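Local coordinates for protein cellulase (Bacteroides salanitronis, PDB 6WQY) that acts as a broad-specificity GH5_4 endoglucanase, cleaving cellulose and probably other beta-linked plant polysaccharides through its TIM-barrel domain, at residues G308-V313 / Y330-A335; W357-H362 / Q372-V377. All blocks are in the same frame, centred on the assembly; numbering follows the deposited sequence. Where two conformers were deposited one is given.

Contact 1: G308-V313 / Y330-A335; sequences GEMGCV and YVCKAA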
loop_
_atom_site.group_PDB
_atom_site.type_symbol
_atom_site.label_atom_id
_atom_site.label_comp_id
_atom_site.label_asym_id
_atom_site.label_seq_id
_atom_site.Cartn_x
_atom_site.Cartn_y
_atom_site.Cartn_z
ATOM N N GLY A 308 -0.755 -1.030 -3.920
ATOM C CA GLY A 308 -0.415 -1.133 -2.516
ATOM C C GLY A 308 -1.453 -1.836 -1.669
ATOM O O GLY A 308 -1.118 -2.308 -0.578
ATOM N N GLU A 309 -2.709 -1.882 -2.133
ATOM C CA GLU A 309 -3.764 -2.639 -1.478
ATOM C C GLU A 309 -4.717 -3.173 -2.545
ATOM O O GLU A 309 -5.100 -2.436 -3.463
ATOM C CB GLU A 309 -4.578 -1.796 -0.495
ATOM C CG GLU A 309 -3.789 -1.204 0.640
ATOM C CD GLU A 309 -4.620 -0.369 1.609
ATOM O OE1 GLU A 309 -5.873 -0.490 1.602
ATOM O OE2 GLU A 309 -3.996 0.405 2.394
ATOM N N MET A 310 -5.128 -4.433 -2.374
ATOM C CA MET A 310 -6.146 -5.115 -3.172
ATOM C C MET A 310 -6.618 -6.286 -2.308
ATOM O O MET A 310 -6.028 -6.567 -1.258
ATOM C CB MET A 310 -5.605 -5.557 -4.542
ATOM C CG MET A 310 -4.304 -6.330 -4.511
ATOM S SD MET A 310 -4.414 -8.055 -3.990
ATOM C CE MET A 310 -5.376 -8.785 -5.326
ATOM N N GLY A 311 -7.683 -6.971 -2.719
ATOM C CA GLY A 311 -8.088 -8.172 -2.015
ATOM C C GLY A 311 -9.581 -8.414 -2.106
ATOM O O GLY A 311 -10.305 -7.727 -2.823
ATOM N N CYS A 312 -10.034 -9.421 -1.349
ATOM C CA CYS A 312 -11.434 -9.823 -1.350
ATOM C C CYS A 312 -11.652 -10.679 -0.115
ATOM O O CYS A 312 -10.841 -11.571 0.157
ATOM C CB CYS A 312 -11.758 -10.639 -2.614
ATOM S SG CYS A 312 -13.485 -11.033 -2.839
ATOM N N VAL A 313 -12.750 -10.434 0.610
ATOM C CA VAL A 313 -13.000 -11.147 1.856
ATOM C C VAL A 313 -13.472 -12.580 1.597
ATOM O O VAL A 313 -14.027 -12.927 0.552
ATOM C CB VAL A 313 -13.979 -10.401 2.782
ATOM C CG1 VAL A 313 -13.413 -9.050 3.177
ATOM C CG2 VAL A 313 -15.365 -10.272 2.149
ATOM N N TYR A 330 -7.716 -13.687 -10.939
ATOM C CA TYR A 330 -7.848 -12.826 -12.108
ATOM C C TYR A 330 -7.129 -11.496 -11.903
ATOM O O TYR A 330 -6.422 -11.005 -12.804
ATOM C CB TYR A 330 -9.326 -12.579 -12.420
ATOM C CG TYR A 330 -9.510 -11.966 -13.777
ATOM C CD1 TYR A 330 -9.480 -10.596 -13.959
ATOM C CD2 TYR A 330 -9.670 -12.765 -14.891
ATOM C CE1 TYR A 330 -9.618 -10.043 -15.212
ATOM C CE2 TYR A 330 -9.808 -12.219 -16.147
ATOM C CZ TYR A 330 -9.775 -10.859 -16.301
ATOM O OH TYR A 330 -9.903 -10.296 -17.548
ATOM N N VAL A 331 -7.299 -10.889 -10.731
ATOM C CA VAL A 331 -6.689 -9.596 -10.465
ATOM C C VAL A 331 -5.175 -9.722 -10.371
ATOM O O VAL A 331 -4.447 -8.854 -10.859
ATOM C CB VAL A 331 -7.303 -8.965 -9.199
ATOM C CG1 VAL A 331 -6.547 -7.712 -8.803
ATOM C CG2 VAL A 331 -8.769 -8.637 -9.430
ATOM N N CYS A 332 -4.669 -10.784 -9.735
ATOM C CA CYS A 332 -3.216 -10.933 -9.636
ATOM C C CYS A 332 -2.582 -11.182 -11.002
ATOM O O CYS A 332 -1.508 -10.639 -11.298
ATOM C CB CYS A 332 -2.838 -12.022 -8.641
ATOM S SG CYS A 332 -3.072 -11.543 -6.913
ATOM N N LYS A 333 -3.227 -11.991 -11.843
ATOM C CA LYS A 333 -2.704 -12.222 -13.186
ATOM C C LYS A 333 -2.730 -10.939 -14.011
ATOM O O LYS A 333 -1.778 -10.652 -14.751
ATOM C CB LYS A 333 -3.498 -13.342 -13.851
ATOM C CG LYS A 333 -3.091 -13.644 -15.287
ATOM C CD LYS A 333 -1.613 -13.984 -15.401
ATOM C CE LYS A 333 -1.264 -14.439 -16.813
ATOM N NZ LYS A 333 0.199 -14.364 -17.077
ATOM N N ALA A 334 -3.793 -10.142 -13.884
ATOM C CA ALA A 334 -3.853 -8.870 -14.587
ATOM C C ALA A 334 -2.791 -7.916 -14.069
ATOM O O ALA A 334 -2.153 -7.199 -14.856
ATOM C CB ALA A 334 -5.246 -8.268 -14.469
ATOM N N ALA A 335 -2.574 -7.882 -12.754
ATOM C CA ALA A 335 -1.517 -7.038 -12.213
ATOM C C ALA A 335 -0.174 -7.390 -12.848
ATOM O O ALA A 335 0.571 -6.507 -13.300
ATOM C CB ALA A 335 -1.466 -7.190 -10.692
#
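Met310 packs against Val331 and Cys332 where the seventh strand of the (beta/alpha)8 barrel, 305-310, is covered by its own helix, 318-337. Both belong to a parallel beta-alpha-beta unit whose next strand is 342-346. The CB of Met310 points from the strand toward the helix but stops 4.9 Å from Val331 CG1. With CG lodged between the backbone N and the carbonyl carbon (chi1 50°), the chain then bends at chi2 and again at chi3 (66°). These bends turn the chain off a straight course, yet each successive atom lies closer to Cys332 SG. SD passes 4.7 Å from Cys332 SG, and the bridging is left to the terminal methyl, CE. Met310 and Val331 run past one another in opposite directions, with CE 3.8 Å from Val331 CG1. Outside the pair, Leu328 of the same helix and Pro342 also touch Met310, which closes the layer between sheet and helix with apolar groups. Neighbouring Glu309 forms a salt bridge with Arg76 and a hydrogen bond with Tyr253, consistent with the nucleophile glutamate of GH5 enzymes at this strand end. After Met310 the chain leaves the sheet through Gly311, where a CB would press against the carbonyl O of Met310. On the helix side, Cys332 SG lies 3.9 Å from Met310 CE, and the directions from CE to this sulfur and to Val331 CG1 are about 90° apart.

Contact 2: W357-H362 / Q372-V377; sequences WALFNH and QEVIDV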
loop_
_atom_site.group_PDB
_atom_site.type_symbol
_atom_site.label_atom_id
_atom_site.label_comp_id
_atom_site.label_asym_id
_atom_site.label_seq_id
_atom_site.Cartn_x
_atom_site.Cartn_y
_atom_site.Cartn_z
ATOM N N TRP A 357 -10.688 -10.554 6.004
ATOM C CA TRP A 357 -9.583 -10.513 5.065
ATOM C C TRP A 357 -8.437 -11.422 5.480
ATOM O O TRP A 357 -7.466 -11.560 4.738
ATOM C CB TRP A 357 -9.006 -9.089 4.998
ATOM C CG TRP A 357 -9.964 -7.996 4.676
ATOM C CD1 TRP A 357 -10.736 -7.296 5.554
ATOM C CD2 TRP A 357 -10.230 -7.435 3.380
ATOM N NE1 TRP A 357 -11.473 -6.352 4.890
ATOM C CE2 TRP A 357 -11.179 -6.407 3.556
ATOM C CE3 TRP A 357 -9.759 -7.696 2.096
ATOM C CZ2 TRP A 357 -11.671 -5.653 2.504
ATOM C CZ3 TRP A 357 -10.243 -6.927 1.050
ATOM C CH2 TRP A 357 -11.196 -5.928 1.261
ATOM N N ALA A 358 -8.505 -12.034 6.662
ATOM C CA ALA A 358 -7.324 -12.661 7.241
ATOM C C ALA A 358 -6.921 -13.929 6.497
ATOM O O ALA A 358 -7.754 -14.816 6.255
ATOM C CB ALA A 358 -7.610 -13.022 8.701
ATOM N N LEU A 359 -5.638 -14.038 6.204
ATOM C CA LEU A 359 -5.010 -15.272 5.741
ATOM C C LEU A 359 -4.128 -15.898 6.806
ATOM O O LEU A 359 -4.002 -17.129 6.841
ATOM C CB LEU A 359 -4.170 -15.014 4.489
ATOM C CG LEU A 359 -4.908 -14.385 3.310
ATOM C CD1 LEU A 359 -3.935 -14.137 2.150
ATOM C CD2 LEU A 359 -6.082 -15.219 2.848
ATOM N N PHE A 360 -3.524 -15.078 7.672
ATOM C CA PHE A 360 -2.665 -15.554 8.739
ATOM C C PHE A 360 -3.079 -14.913 10.058
ATOM O O PHE A 360 -3.505 -13.747 10.090
ATOM C CB PHE A 360 -1.196 -15.129 8.530
ATOM C CG PHE A 360 -0.582 -15.635 7.262
ATOM C CD1 PHE A 360 -0.724 -14.925 6.086
ATOM C CD2 PHE A 360 0.143 -16.804 7.246
ATOM C CE1 PHE A 360 -0.166 -15.383 4.909
ATOM C CE2 PHE A 360 0.712 -17.268 6.072
ATOM C CZ PHE A 360 0.557 -16.548 4.905
ATOM N N ASN A 361 -2.901 -15.648 11.151
ATOM C CA ASN A 361 -2.866 -15.011 12.463
ATOM C C ASN A 361 -1.601 -14.153 12.526
ATOM O O ASN A 361 -0.495 -14.643 12.269
ATOM C CB ASN A 361 -2.879 -16.076 13.560
ATOM C CG ASN A 361 -2.933 -15.477 14.945
ATOM O OD1 ASN A 361 -1.975 -14.836 15.382
ATOM N ND2 ASN A 361 -4.037 -15.671 15.640
ATOM N N HIS A 362 -1.756 -12.851 12.834
ATOM C CA HIS A 362 -0.647 -11.919 12.738
ATOM C C HIS A 362 0.403 -12.116 13.824
ATOM O O HIS A 362 1.493 -11.545 13.716
ATOM C CB HIS A 362 -1.151 -10.475 12.780
ATOM C CG HIS A 362 -1.882 -10.040 11.550
ATOM N ND1 HIS A 362 -2.125 -8.703 11.303
ATOM C CD2 HIS A 362 -2.418 -10.719 10.504
ATOM C CE1 HIS A 362 -2.786 -8.575 10.166
ATOM N NE2 HIS A 362 -2.977 -9.784 9.660
ATOM N N GLN A 372 -4.330 -21.349 2.360
ATOM C CA GLN A 372 -3.373 -21.959 1.441
ATOM C C GLN A 372 -3.881 -21.896 0.006
ATOM O O GLN A 372 -3.123 -21.599 -0.930
ATOM C CB GLN A 372 -3.100 -23.409 1.833
ATOM C CG GLN A 372 -2.065 -24.087 0.943
ATOM C CD GLN A 372 -0.680 -23.515 1.150
ATOM O OE1 GLN A 372 -0.075 -23.711 2.212
ATOM N NE2 GLN A 372 -0.172 -22.794 0.166
ATOM N N GLU A 373 -5.169 -22.179 -0.192
ATOM C CA GLU A 373 -5.733 -22.183 -1.535
ATOM C C GLU A 373 -5.773 -20.776 -2.115
ATOM O O GLU A 373 -5.555 -20.589 -3.323
ATOM C CB GLU A 373 -7.130 -22.799 -1.489
ATOM C CG GLU A 373 -7.146 -24.320 -1.314
ATOM C CD GLU A 373 -6.672 -24.825 0.047
ATOM O OE1 GLU A 373 -6.890 -24.135 1.063
ATOM O OE2 GLU A 373 -6.086 -25.930 0.104
ATOM N N VAL A 374 -6.058 -19.784 -1.272
ATOM C CA VAL A 374 -6.062 -18.397 -1.712
ATOM C C VAL A 374 -4.661 -17.961 -2.127
ATOM O O VAL A 374 -4.461 -17.346 -3.184
ATOM C CB VAL A 374 -6.618 -17.500 -0.595
ATOM C CG1 VAL A 374 -6.511 -16.033 -0.996
ATOM C CG2 VAL A 374 -8.065 -17.858 -0.290
ATOM N N ILE A 375 -3.671 -18.249 -1.283
ATOM C CA ILE A 375 -2.287 -17.910 -1.581
ATOM C C ILE A 375 -1.843 -18.574 -2.873
ATOM O O ILE A 375 -1.189 -17.949 -3.714
ATOM C CB ILE A 375 -1.400 -18.291 -0.381
ATOM C CG1 ILE A 375 -1.760 -17.427 0.832
ATOM C CG2 ILE A 375 0.060 -18.163 -0.738
ATOM C CD1 ILE A 375 -1.272 -17.964 2.160
ATOM N N ASP A 376 -2.225 -19.838 -3.065
ATOM C CA ASP A 376 -1.807 -20.552 -4.266
ATOM C C ASP A 376 -2.320 -19.890 -5.533
ATOM O O ASP A 376 -1.596 -19.821 -6.521
ATOM C CB ASP A 376 -2.274 -22.007 -4.193
ATOM C CG ASP A 376 -1.465 -22.832 -3.208
ATOM O OD1 ASP A 376 -0.401 -22.355 -2.746
ATOM O OD2 ASP A 376 -1.893 -23.965 -2.900
ATOM N N VAL A 377 -3.566 -19.403 -5.538
ATOM C CA VAL A 377 -4.070 -18.791 -6.771
ATOM C C VAL A 377 -3.418 -17.435 -7.033
ATOM O O VAL A 377 -3.211 -17.057 -8.185
ATOM C CB VAL A 377 -5.611 -18.717 -6.846
ATOM C CG1 VAL A 377 -6.235 -20.097 -6.685
ATOM C CG2 VAL A 377 -6.173 -17.733 -5.845
#
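Leu359 and Phe360, in the loop that follows the eighth strand, pack onto Val374 and Ile375 of helix 371-383 in a buried, wholly apolar contact. The fork of Leu359 splits the work: CD2 meets Val374 CG1 at 4.0 Å, while CD1 lies 4.2 Å from Ile375 CG1. Leu359 crosses Val374 at about a right angle, yet slides past Ile375 in the opposite direction. Phe360 comes in with the far end of its ring, placing CZ 3.6 Å from Ile375 CD1 and CE1 3.9 Å from the same methyl. Ile375 can serve both partners because its CG1 branch is extended (chi2 163°), with CG1 beside the leucine and CD1 carried on to the ring. In the next shell, Leu63, Leu67 and Ala70 of helix 61-70 touch Phe360, whose ring also meets Trp35 with the planes at about 85°. Arg324 of helix 318-337 packs on both Leu359 and Val374. Asp346 holds the loop at two points: OD2 accepts a hydrogen bond from Leu359 backbone N, OD1 one from the His362 side-chain NE2. Farther out on the helix, Gln372 NE2 donates to Asp376 OD1 at 3.0 Å, approaching from above the carboxylate plane. Here the final strand-to-helix connection of a TIM barrel folds back on its helix, which packs beside helix 318-337 while Phe360 reaches helix 61-70, near where the ring of strands closes.

How the contacts relate
From the N terminus, contact 1 comes first: strand 305-310 gives way to a short loop and then to helix 318-337, and the contact closes a loop of 16 residues, mostly the first part of that helix, by bringing 330-335 back to the strand. The chain next traverses strand 342-346 and opens contact 2, which closes the shorter excursion between 357-362 and 372-377. The two are thus in series, neither nested nor crossed, with centres about 13 Å apart. They also touch directly, since the Trp357 ring packs on the segment 308-313, its CZ3 lying 3.5 Å from Cys312 N. Together they tie the seventh strand and helix to the eighth strand's loop and the last helix.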